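Local coordinates for protein glucose-6-phosphate dehydrogenase (Trypanosoma cruzi, PDB 5AQ1) that catalyses the NADP-dependent oxidation of glucose 6-phosphate to 6-phosphogluconolactone, the first step of the oxidative pentose phosphate pathway, at residues A32-V37 with L129-A134; G42-K47 with Y147-P152; T224-R229 with E284-L289; A308-C313 with G480-L485. One frame throughout, in Å; residues are numbered along the deposited sequence.

From the N terminus, contacts 1 and 2 open on the first strand of the Rossmann-type domain and on the helix after it, and close in the same order about a hundred residues later. They therefore cross, and touch where strands 33-38 and 143-148 lie side by side. Contact 1 packs helix 118-134 on this sheet; contact 2 joins the start of helix 43-58 to the loop after strand 143-148, both holding NADPH. In the C-terminal region, contact 3 closes about 55 residues on, joining helix 221-226 to the loop after helix 264-282, where two other subunits meet it. Contact 4 follows, closes about 167 residues on, and links the chains leading into strand 313-319 and edge strand 484-488.

Contact 1. Residues A32-V37 with L129-A134; sequences ALTIVV and LRMEEA
E132 OE2 has two partners: one ordered water joins it to T34 across the contact, and R144 forms a salt bridge with it from outside both segments. The water donates to both side chains, at 2.8 Å from E132 OE2 and 2.7 Å from T34 OG1, so the threonine hydroxyl acts here as an acceptor. With chi1 at -51°, T34 places OG1 beside its backbone N and puts CG2 anti to that N. The two branches consequently meet different partners on the helix. OG1 lies 4.1 Å from E132 CG, across the aliphatic part of the glutamate, while CG2 approaches M131 SD at 4.2 Å. The side chains of T34 and E132 cross at about a right angle, and the extended glutamate carries its carboxylate to the water and R144. Such a long acid suits a buried position whose charge has a basic partner, which probably favours the ionised form. A32 is small enough for the helix to come near: its CB is 4.2 Å from E132 CA. Side chains alternate along strand 33-38. T34 and V36 face helix 118-134, where V36 rests on L124 and I128, whereas I35 and V37 pack on helix 43-58. The strand itself is flanked by its parallel neighbours, with backbone bonds from T34 to N143 and L145 on one side and from L33 and I35 to N67 on the other. The helix thus covers part of one face of the six-stranded Rossmann-type sheet just before the chain enters strand 143-148.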
# COMPACT_ATOMS: atom_id res chain seq x y z
N ALA B 32 -16.56 47.66 -18.65
CA ALA B 32 -17.95 47.33 -18.94
C ALA B 32 -18.14 45.83 -19.12
O ALA B 32 -17.25 45.15 -19.62
CB ALA B 32 -18.43 48.07 -20.18
N LEU B 33 -19.30 45.33 -18.71
CA LEU B 33 -19.65 43.92 -18.87
C LEU B 33 -21.02 43.79 -19.53
O LEU B 33 -22.01 44.31 -19.02
CB LEU B 33 -19.69 43.22 -17.51
CG LEU B 33 -20.07 41.73 -17.51
CD1 LEU B 33 -19.19 40.92 -18.44
CD2 LEU B 33 -20.02 41.17 -16.10
N THR B 34 -21.06 43.10 -20.66
CA THR B 34 -22.30 42.84 -21.37
C THR B 34 -22.49 41.33 -21.51
O THR B 34 -21.64 40.64 -22.08
CB THR B 34 -22.31 43.50 -22.76
OG1 THR B 34 -21.96 44.89 -22.64
CG2 THR B 34 -23.69 43.39 -23.40
N ILE B 35 -23.61 40.83 -20.99
CA ILE B 35 -23.98 39.42 -21.09
C ILE B 35 -25.15 39.28 -22.06
O ILE B 35 -26.27 39.70 -21.76
CB ILE B 35 -24.37 38.84 -19.71
CG1 ILE B 35 -23.19 38.97 -18.74
CG2 ILE B 35 -24.80 37.38 -19.84
CD1 ILE B 35 -23.52 38.61 -17.31
N VAL B 36 -24.89 38.68 -23.23
CA VAL B 36 -25.91 38.53 -24.26
C VAL B 36 -26.48 37.11 -24.24
O VAL B 36 -25.77 36.15 -24.51
CB VAL B 36 -25.35 38.83 -25.67
CG1 VAL B 36 -26.47 38.84 -26.70
CG2 VAL B 36 -24.62 40.17 -25.68
N VAL B 37 -27.77 37.00 -23.91
CA VAL B 37 -28.46 35.72 -23.90
C VAL B 37 -29.18 35.54 -25.23
O VAL B 37 -30.27 36.10 -25.44
CB VAL B 37 -29.48 35.64 -22.75
CG1 VAL B 37 -30.13 34.26 -22.69
CG2 VAL B 37 -28.81 35.97 -21.42
N LEU B 129 -22.29 48.17 -28.23
CA LEU B 129 -21.47 49.38 -28.21
C LEU B 129 -22.13 50.51 -27.42
O LEU B 129 -21.46 51.19 -26.64
CB LEU B 129 -21.17 49.87 -29.63
CG LEU B 129 -20.07 49.16 -30.44
CD1 LEU B 129 -20.07 49.68 -31.88
CD2 LEU B 129 -18.69 49.32 -29.81
N ARG B 130 -23.43 50.72 -27.64
CA ARG B 130 -24.19 51.72 -26.89
C ARG B 130 -24.11 51.50 -25.39
O ARG B 130 -23.95 52.45 -24.62
CB ARG B 130 -25.67 51.72 -27.29
CG ARG B 130 -25.96 52.63 -28.46
CD ARG B 130 -27.45 52.77 -28.71
NE ARG B 130 -27.68 53.39 -30.01
CZ ARG B 130 -27.75 52.73 -31.17
NH1 ARG B 130 -27.61 51.41 -31.22
NH2 ARG B 130 -27.95 53.42 -32.30
N MET B 131 -24.25 50.25 -24.98
CA MET B 131 -24.17 49.88 -23.57
C MET B 131 -22.75 50.07 -23.02
O MET B 131 -22.58 50.54 -21.90
CB MET B 131 -24.62 48.43 -23.37
CG MET B 131 -26.11 48.20 -23.64
SD MET B 131 -26.56 46.46 -23.73
CE MET B 131 -28.34 46.58 -23.78
N GLU B 132 -21.75 49.71 -23.83
CA GLU B 132 -20.35 49.86 -23.43
C GLU B 132 -19.93 51.33 -23.27
O GLU B 132 -19.20 51.66 -22.34
CB GLU B 132 -19.44 49.17 -24.44
CG GLU B 132 -19.53 47.65 -24.39
CD GLU B 132 -18.67 46.97 -25.44
OE1 GLU B 132 -18.42 47.60 -26.50
OE2 GLU B 132 -18.25 45.82 -25.22
N GLU B 133 -20.39 52.19 -24.17
CA GLU B 133 -20.09 53.62 -24.08
C GLU B 133 -20.71 54.26 -22.83
O GLU B 133 -20.14 55.19 -22.26
CB GLU B 133 -20.60 54.37 -25.33
CG GLU B 133 -19.95 53.99 -26.66
CD GLU B 133 -18.44 53.85 -26.61
OE1 GLU B 133 -17.79 54.69 -25.95
OE2 GLU B 133 -17.90 52.90 -27.24
N ALA B 134 -21.87 53.74 -22.41
CA ALA B 134 -22.58 54.27 -21.25
C ALA B 134 -21.95 53.84 -19.92
O ALA B 134 -22.28 54.39 -18.87
CB ALA B 134 -24.05 53.85 -21.29
O HOH W 1 -19.26 44.87 -22.81

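Contact 2. Residues G42-K47 with Y147-P152. With NDP (NADPH dihydro-nicotinamide-adenine-dinucleotide phosphate), chain G.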
# COMPACT_ATOMS: atom_id res chain seq x y z
N GLY B 42 -36.49 31.45 -24.90
CA GLY B 42 -36.54 29.99 -24.83
C GLY B 42 -36.73 29.39 -23.45
O GLY B 42 -36.82 30.10 -22.45
N ASP B 43 -36.80 28.06 -23.43
CA ASP B 43 -37.07 27.31 -22.21
C ASP B 43 -35.92 27.42 -21.21
O ASP B 43 -36.14 27.71 -20.03
CB ASP B 43 -37.32 25.84 -22.55
CG ASP B 43 -37.94 25.07 -21.40
OD1 ASP B 43 -39.11 25.36 -21.07
OD2 ASP B 43 -37.26 24.19 -20.83
N LEU B 44 -34.70 27.18 -21.68
CA LEU B 44 -33.51 27.25 -20.83
C LEU B 44 -33.30 28.66 -20.27
O LEU B 44 -32.96 28.83 -19.10
CB LEU B 44 -32.26 26.82 -21.60
CG LEU B 44 -30.95 26.80 -20.82
CD1 LEU B 44 -30.96 25.73 -19.75
CD2 LEU B 44 -29.77 26.60 -21.76
N ALA B 45 -33.51 29.66 -21.12
CA ALA B 45 -33.30 31.05 -20.74
C ALA B 45 -34.09 31.44 -19.50
O ALA B 45 -33.52 31.92 -18.51
CB ALA B 45 -33.64 31.97 -21.91
N LYS B 46 -35.40 31.23 -19.54
CA LYS B 46 -36.28 31.65 -18.44
C LYS B 46 -36.18 30.75 -17.20
O LYS B 46 -36.34 31.23 -16.08
CB LYS B 46 -37.74 31.75 -18.90
CG LYS B 46 -38.43 30.43 -19.20
CD LYS B 46 -39.84 30.64 -19.73
CE LYS B 46 -40.21 29.58 -20.75
NZ LYS B 46 -41.66 29.64 -21.11
N LYS B 47 -35.93 29.46 -17.41
CA LYS B 47 -35.92 28.50 -16.30
C LYS B 47 -34.58 28.42 -15.57
O LYS B 47 -34.54 28.15 -14.37
CB LYS B 47 -36.33 27.11 -16.78
CG LYS B 47 -37.83 26.98 -16.98
CD LYS B 47 -38.22 25.63 -17.56
CE LYS B 47 -39.71 25.40 -17.44
NZ LYS B 47 -40.20 24.41 -18.42
N TYR B 147 -24.08 33.99 -24.35
CA TYR B 147 -24.70 32.73 -23.94
C TYR B 147 -25.59 32.22 -25.07
O TYR B 147 -26.60 32.85 -25.39
CB TYR B 147 -25.53 32.92 -22.66
CG TYR B 147 -25.76 31.63 -21.89
CD1 TYR B 147 -26.47 30.57 -22.45
CD2 TYR B 147 -25.26 31.47 -20.60
CE1 TYR B 147 -26.68 29.39 -21.76
CE2 TYR B 147 -25.47 30.29 -19.89
CZ TYR B 147 -26.17 29.26 -20.48
OH TYR B 147 -26.38 28.09 -19.79
N LEU B 148 -25.23 31.08 -25.65
CA LEU B 148 -25.99 30.51 -26.76
C LEU B 148 -27.01 29.50 -26.25
O LEU B 148 -26.74 28.30 -26.23
CB LEU B 148 -25.06 29.88 -27.79
CG LEU B 148 -24.46 30.85 -28.82
CD1 LEU B 148 -23.64 31.94 -28.15
CD2 LEU B 148 -23.61 30.09 -29.82
N ALA B 149 -28.17 29.99 -25.84
CA ALA B 149 -29.28 29.15 -25.40
C ALA B 149 -30.20 28.83 -26.58
O ALA B 149 -31.38 29.18 -26.57
CB ALA B 149 -30.06 29.85 -24.29
N LEU B 150 -29.64 28.15 -27.57
CA LEU B 150 -30.28 27.94 -28.87
C LEU B 150 -30.25 26.45 -29.26
O LEU B 150 -29.45 25.70 -28.72
CB LEU B 150 -29.54 28.73 -29.94
CG LEU B 150 -29.47 30.25 -29.75
CD1 LEU B 150 -28.36 30.84 -30.62
CD2 LEU B 150 -30.81 30.89 -30.08
N PRO B 151 -31.11 26.04 -30.21
CA PRO B 151 -31.03 24.66 -30.72
C PRO B 151 -29.76 24.40 -31.54
O PRO B 151 -29.19 25.34 -32.08
CB PRO B 151 -32.27 24.53 -31.62
CG PRO B 151 -33.10 25.74 -31.38
CD PRO B 151 -32.20 26.80 -30.83
N PRO B 152 -29.33 23.13 -31.64
CA PRO B 152 -28.13 22.78 -32.42
C PRO B 152 -28.21 23.13 -33.91
O PRO B 152 -27.17 23.36 -34.53
CB PRO B 152 -28.00 21.26 -32.23
CG PRO B 152 -29.30 20.80 -31.66
CD PRO B 152 -29.88 21.96 -30.93
PA NDP G . -35.90 25.87 -27.18
O1A NDP G . -36.52 24.80 -28.04
O2A NDP G . -36.70 26.48 -26.04
O5B NDP G . -35.37 27.01 -28.18
C5B NDP G . -34.71 28.16 -27.65
C4B NDP G . -35.06 29.40 -28.46
O4B NDP G . -34.43 29.29 -29.74
C3B NDP G . -36.56 29.59 -28.72
O3B NDP G . -37.19 30.47 -27.78
C2B NDP G . -36.60 30.17 -30.11
O2B NDP G . -36.57 31.59 -30.04
C1B NDP G . -35.33 29.67 -30.78
N9A NDP G . -35.65 28.54 -31.69
C8A NDP G . -36.35 27.42 -31.39
N7A NDP G . -36.44 26.61 -32.47
C5A NDP G . -35.79 27.21 -33.49
C6A NDP G . -35.50 26.90 -34.90
N6A NDP G . -35.95 25.75 -35.46
N1A NDP G . -34.78 27.81 -35.62
C2A NDP G . -34.33 28.96 -35.07
N3A NDP G . -34.57 29.29 -33.79
C4A NDP G . -35.27 28.48 -32.97
O3 NDP G . -34.48 25.35 -26.63
PN NDP G . -34.14 25.20 -25.06
O1N NDP G . -34.19 26.55 -24.37
O2N NDP G . -34.95 24.05 -24.51
O5D NDP G . -32.60 24.75 -25.12
C5D NDP G . -31.57 25.62 -25.60
C4D NDP G . -30.27 24.84 -25.72
O4D NDP G . -29.88 24.32 -24.44
C3D NDP G . -30.42 23.64 -26.64
O3D NDP G . -29.25 23.49 -27.45
C2D NDP G . -30.58 22.46 -25.71
O2D NDP G . -30.12 21.24 -26.30
C1D NDP G . -29.79 22.89 -24.48
N1N NDP G . -30.28 22.25 -23.25
C2N NDP G . -31.38 22.71 -22.63
C3N NDP G . -31.88 22.11 -21.48
C7N NDP G . -33.10 22.65 -20.80
O7N NDP G . -33.17 22.60 -19.58
N7N NDP G . -34.10 23.17 -21.52
C4N NDP G . -31.19 20.91 -20.87
C5N NDP G . -30.01 20.51 -21.64
C6N NDP G . -29.61 21.19 -22.78
P2B NDP G . -37.10 32.55 -31.22
O1X NDP G . -38.07 31.72 -32.03
O2X NDP G . -37.75 33.67 -30.44
O3X NDP G . -35.85 32.94 -31.99
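L44 CD2 meets A149 CB at 4.1 Å and Y147 CE1 at 4.2 Å, and these approaches form the packed, buried part of the contact. The leucine reaches over because its CG lies anti to the backbone N (chi1 -178°), which carries the branched end towards strand 143-148. A149, with only a methyl, leaves room for L44 CD2 to pack on it. Y147 supplies the ring, its hydroxyl bonded to E180, and Y442 of helix 441-451 packs against both L44 and Y147. The other side is looser and polar: K47, whose end is exposed, makes a salt bridge to D43, with NZ 3.0 Å from OD1 on the syn side of the carboxylate. D43 OD2 also takes a weak hydrogen bond from the nicotinamide amide N7N at 3.4 Å. NADPH lies against both parts, with L44 CD2 3.5 Å from O4D. D43 N donates to O2A at 3.1 Å and L44 N to O1N at 2.8 Å, both nearly straight (170° and 174°), so each phosphate receives one amide of helix 43-58. G42, the N-cap, has no side chain to obstruct the adenosine ribose. L150 O accepts from nicotinamide-ribose O3D at 2.6 Å, while P151 CG lies near the adenine. A glycine-rich turn at a helix N terminus is the classical Rossmann solution for a pyrophosphate, whose negative charge is probably stabilised by the amides and the helix dipole.

Contact 3. Residues T224-R229 with E284-L289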
# COMPACT_ATOMS: atom_id res chain seq x y z
N THR B 224 -12.47 16.11 -2.12
CA THR B 224 -12.62 14.89 -1.34
C THR B 224 -11.48 13.92 -1.60
O THR B 224 -10.94 13.32 -0.66
CB THR B 224 -13.96 14.21 -1.68
OG1 THR B 224 -15.04 15.11 -1.40
CG2 THR B 224 -14.15 12.94 -0.87
N ARG B 225 -11.10 13.77 -2.87
CA ARG B 225 -10.10 12.79 -3.28
C ARG B 225 -8.67 13.20 -2.95
O ARG B 225 -7.88 12.38 -2.46
CB ARG B 225 -10.20 12.53 -4.78
CG ARG B 225 -11.39 11.67 -5.19
CD ARG B 225 -11.24 11.21 -6.63
NE ARG B 225 -9.99 10.46 -6.81
CZ ARG B 225 -9.37 10.28 -7.97
NH1 ARG B 225 -9.86 10.77 -9.10
NH2 ARG B 225 -8.23 9.58 -7.99
N PHE B 226 -8.33 14.46 -3.21
CA PHE B 226 -6.93 14.89 -3.21
C PHE B 226 -6.52 15.84 -2.09
O PHE B 226 -5.35 16.22 -2.01
CB PHE B 226 -6.58 15.51 -4.57
CG PHE B 226 -6.83 14.59 -5.74
CD1 PHE B 226 -6.13 13.40 -5.87
CD2 PHE B 226 -7.75 14.93 -6.72
CE1 PHE B 226 -6.36 12.56 -6.95
CE2 PHE B 226 -7.98 14.10 -7.81
CZ PHE B 226 -7.28 12.91 -7.92
N ALA B 227 -7.45 16.22 -1.22
CA ALA B 227 -7.12 17.04 -0.04
C ALA B 227 -7.03 16.21 1.23
O ALA B 227 -6.64 16.71 2.28
CB ALA B 227 -8.15 18.15 0.14
N ASN B 228 -7.37 14.93 1.12
CA ASN B 228 -7.55 14.06 2.27
C ASN B 228 -6.73 12.79 2.13
O ASN B 228 -6.93 12.02 1.19
CB ASN B 228 -9.03 13.69 2.38
CG ASN B 228 -9.91 14.90 2.58
OD1 ASN B 228 -9.70 15.69 3.50
ND2 ASN B 228 -10.90 15.06 1.72
N ARG B 229 -5.81 12.56 3.07
CA ARG B 229 -5.00 11.35 3.06
C ARG B 229 -5.87 10.10 3.14
O ARG B 229 -5.60 9.11 2.48
CB ARG B 229 -3.98 11.37 4.21
CG ARG B 229 -3.18 10.08 4.38
CD ARG B 229 -2.47 9.65 3.10
NE ARG B 229 -1.47 10.64 2.69
CZ ARG B 229 -0.16 10.55 2.90
NH1 ARG B 229 0.37 9.48 3.51
NH2 ARG B 229 0.64 11.53 2.49
N GLU B 284 -5.92 10.90 -12.32
CA GLU B 284 -4.79 11.00 -11.40
C GLU B 284 -4.78 12.36 -10.72
O GLU B 284 -5.48 13.29 -11.14
CB GLU B 284 -3.47 10.79 -12.15
CG GLU B 284 -3.28 9.38 -12.70
CD GLU B 284 -3.16 8.34 -11.61
OE1 GLU B 284 -2.47 8.61 -10.60
OE2 GLU B 284 -3.77 7.25 -11.75
N LYS B 285 -4.00 12.47 -9.65
CA LYS B 285 -3.80 13.74 -8.98
C LYS B 285 -3.17 14.72 -9.98
O LYS B 285 -2.15 14.41 -10.59
CB LYS B 285 -2.90 13.57 -7.77
CG LYS B 285 -2.70 14.85 -6.98
CD LYS B 285 -1.68 14.66 -5.86
CE LYS B 285 -2.22 13.80 -4.74
NZ LYS B 285 -1.30 13.83 -3.57
N PRO B 286 -3.80 15.90 -10.15
CA PRO B 286 -3.27 16.87 -11.12
C PRO B 286 -2.02 17.57 -10.62
O PRO B 286 -1.76 17.62 -9.42
CB PRO B 286 -4.42 17.86 -11.29
CG PRO B 286 -5.18 17.79 -10.02
CD PRO B 286 -5.05 16.37 -9.53
N ARG B 287 -1.26 18.11 -11.57
CA ARG B 287 0.02 18.75 -11.29
C ARG B 287 -0.15 20.02 -10.46
O ARG B 287 0.74 20.40 -9.71
CB ARG B 287 0.74 19.06 -12.60
CG ARG B 287 1.22 17.82 -13.33
CD ARG B 287 1.71 18.12 -14.73
NE ARG B 287 2.12 16.91 -15.43
CZ ARG B 287 2.40 16.83 -16.73
NH1 ARG B 287 2.30 17.89 -17.51
NH2 ARG B 287 2.76 15.66 -17.26
N SER B 288 -1.30 20.66 -10.62
CA SER B 288 -1.69 21.82 -9.82
C SER B 288 -3.21 21.94 -9.87
O SER B 288 -3.87 21.09 -10.45
CB SER B 288 -1.05 23.10 -10.36
OG SER B 288 -1.77 23.56 -11.50
N LEU B 289 -3.75 23.00 -9.28
CA LEU B 289 -5.19 23.25 -9.34
C LEU B 289 -5.58 24.23 -10.44
O LEU B 289 -6.73 24.65 -10.50
CB LEU B 289 -5.70 23.74 -7.98
CG LEU B 289 -5.63 22.70 -6.87
CD1 LEU B 289 -5.90 23.36 -5.52
CD2 LEU B 289 -6.61 21.55 -7.11
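F226 and K285 come together through different first torsions: chi1 of -57° sets the phenyl CG beside its own backbone N, while chi1 of -177° swings K285 CG anti to the backbone N. Ring and lysine then slide past one another in opposite directions. K285 CA sits over a face of the ring, 3.9 Å from its centroid and 28° off the normal, in a CH-pi contact. P286 CD makes a second one at 4.3 Å, offset toward the rim of the same face. The opposite face is taken by R225 CB, so the phenylalanine is sandwiched between its own helix and the loop. The R225 guanidinium also lays one face towards F226 CZ, 3.3 Å above its plane. A flat, apolar residue suits this slot, and the proline ring, which has no N-H, can set its CD carbon over the face. The setting is the C-terminal region, where the last turn of helix 221-226 meets the loop joining helices 264-282 and 291-302 at subunit interfaces. R225 NH1 donates to L280 O and M283 O, just ahead of the loop. The lysine's aliphatic part passes the ring-edge carbon CD1, and its NZ forms salt bridges with E383 of a second subunit and D354 of a third. Past the end of the helix, N228 ND2 turns back to T224 O in a nearly straight bond of 2.9 Å.

Contact 4. Residues A308-C313 with G480-L485; sequences ANPAEC and GEVKVL
P310 and V482 are where the two backbones come nearest, CA to CA 6.2 Å, one in a tight turn and the other in an extended piece of chain that follows a helix end. Their side chains cross at about a right angle. V482 divides its two methyls between two partners: CG2, beside the backbone N, lies 4.0 Å from P310 CB, and CG1, anti to that N (chi1 -168°), lies 4.1 Å from C313 SG. A branched beta carbon suits this place, since one short residue can touch both the turn and the start of the next strand. Proline fits the turn, its phi being fixed by the ring. Ahead of it, N309 OD1 accepts from A311 N at 3.3 Å, forming an Asx turn, and E312 N donates to N309 O at 2.9 Å. On the other segment, G480 closes helix 460-479 in a Schellman motif, its positive phi being easily reached without a side chain. V482 also packs on A476 and I477 of that helix and on L315. The arrangement is an apolar junction at the surface, set where strands 313-319 and 484-488 begin to run parallel at the edge of the mixed beta-sheet in the C-terminal region.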
# COMPACT_ATOMS: atom_id res chain seq x y z
N ALA B 308 -17.42 1.06 -24.38
CA ALA B 308 -18.55 0.21 -24.01
C ALA B 308 -18.91 -0.70 -25.17
O ALA B 308 -18.68 -0.37 -26.33
CB ALA B 308 -19.75 1.07 -23.63
N ASN B 309 -19.47 -1.87 -24.85
CA ASN B 309 -19.93 -2.78 -25.89
C ASN B 309 -21.24 -3.48 -25.52
O ASN B 309 -21.56 -3.60 -24.33
CB ASN B 309 -18.83 -3.78 -26.25
CG ASN B 309 -18.71 -4.91 -25.25
OD1 ASN B 309 -19.16 -6.02 -25.51
ND2 ASN B 309 -18.12 -4.61 -24.10
N PRO B 310 -22.01 -3.92 -26.53
CA PRO B 310 -23.34 -4.51 -26.33
C PRO B 310 -23.42 -5.59 -25.26
O PRO B 310 -24.41 -5.67 -24.53
CB PRO B 310 -23.67 -5.11 -27.70
CG PRO B 310 -22.90 -4.29 -28.66
CD PRO B 310 -21.64 -3.91 -27.96
N ALA B 311 -22.39 -6.43 -25.18
CA ALA B 311 -22.38 -7.54 -24.22
C ALA B 311 -22.39 -7.05 -22.77
O ALA B 311 -22.95 -7.71 -21.90
CB ALA B 311 -21.19 -8.45 -24.47
N GLU B 312 -21.76 -5.91 -22.53
CA GLU B 312 -21.66 -5.36 -21.18
C GLU B 312 -22.62 -4.20 -20.95
O GLU B 312 -22.24 -3.16 -20.40
CB GLU B 312 -20.21 -4.95 -20.89
CG GLU B 312 -19.23 -6.12 -20.92
CD GLU B 312 -17.82 -5.71 -20.55
OE1 GLU B 312 -17.23 -4.88 -21.27
OE2 GLU B 312 -17.30 -6.23 -19.53
N CYS B 313 -23.86 -4.36 -21.39
CA CYS B 313 -24.90 -3.37 -21.11
C CYS B 313 -26.30 -3.98 -21.11
O CYS B 313 -26.54 -5.02 -21.72
CB CYS B 313 -24.85 -2.21 -22.11
SG CYS B 313 -25.79 -2.47 -23.63
N GLY B 480 -29.93 -1.72 -34.67
CA GLY B 480 -30.94 -2.62 -34.13
C GLY B 480 -30.34 -3.93 -33.64
O GLY B 480 -31.01 -4.96 -33.67
N GLU B 481 -29.09 -3.87 -33.18
CA GLU B 481 -28.35 -5.08 -32.80
C GLU B 481 -28.32 -5.32 -31.30
O GLU B 481 -27.84 -6.36 -30.86
CB GLU B 481 -26.92 -5.00 -33.32
CG GLU B 481 -26.84 -4.92 -34.84
CD GLU B 481 -25.42 -4.71 -35.34
OE1 GLU B 481 -24.47 -4.80 -34.54
OE2 GLU B 481 -25.26 -4.44 -36.55
N VAL B 482 -28.84 -4.37 -30.52
CA VAL B 482 -28.86 -4.49 -29.06
C VAL B 482 -30.32 -4.53 -28.58
O VAL B 482 -31.11 -3.65 -28.90
CB VAL B 482 -28.13 -3.31 -28.39
CG1 VAL B 482 -27.92 -3.59 -26.91
CG2 VAL B 482 -26.79 -3.06 -29.08
N LYS B 483 -30.66 -5.56 -27.81
CA LYS B 483 -32.02 -5.74 -27.31
C LYS B 483 -32.40 -4.64 -26.32
O LYS B 483 -31.58 -4.23 -25.49
CB LYS B 483 -32.19 -7.12 -26.67
CG LYS B 483 -33.55 -7.36 -26.03
CD LYS B 483 -33.77 -8.78 -25.51
CE LYS B 483 -35.18 -9.26 -25.82
NZ LYS B 483 -35.65 -10.27 -24.83
N VAL B 484 -33.64 -4.17 -26.42
CA VAL B 484 -34.17 -3.14 -25.52
C VAL B 484 -35.35 -3.72 -24.76
O VAL B 484 -36.32 -4.16 -25.37
CB VAL B 484 -34.62 -1.89 -26.30
CG1 VAL B 484 -35.07 -0.79 -25.34
CG2 VAL B 484 -33.50 -1.38 -27.19
N LEU B 485 -35.25 -3.72 -23.44
CA LEU B 485 -36.23 -4.39 -22.60
C LEU B 485 -37.27 -3.42 -22.07
O LEU B 485 -36.96 -2.27 -21.76
CB LEU B 485 -35.52 -5.06 -21.42
CG LEU B 485 -34.55 -6.16 -21.82
CD1 LEU B 485 -33.57 -6.37 -20.70
CD2 LEU B 485 -35.29 -7.46 -22.15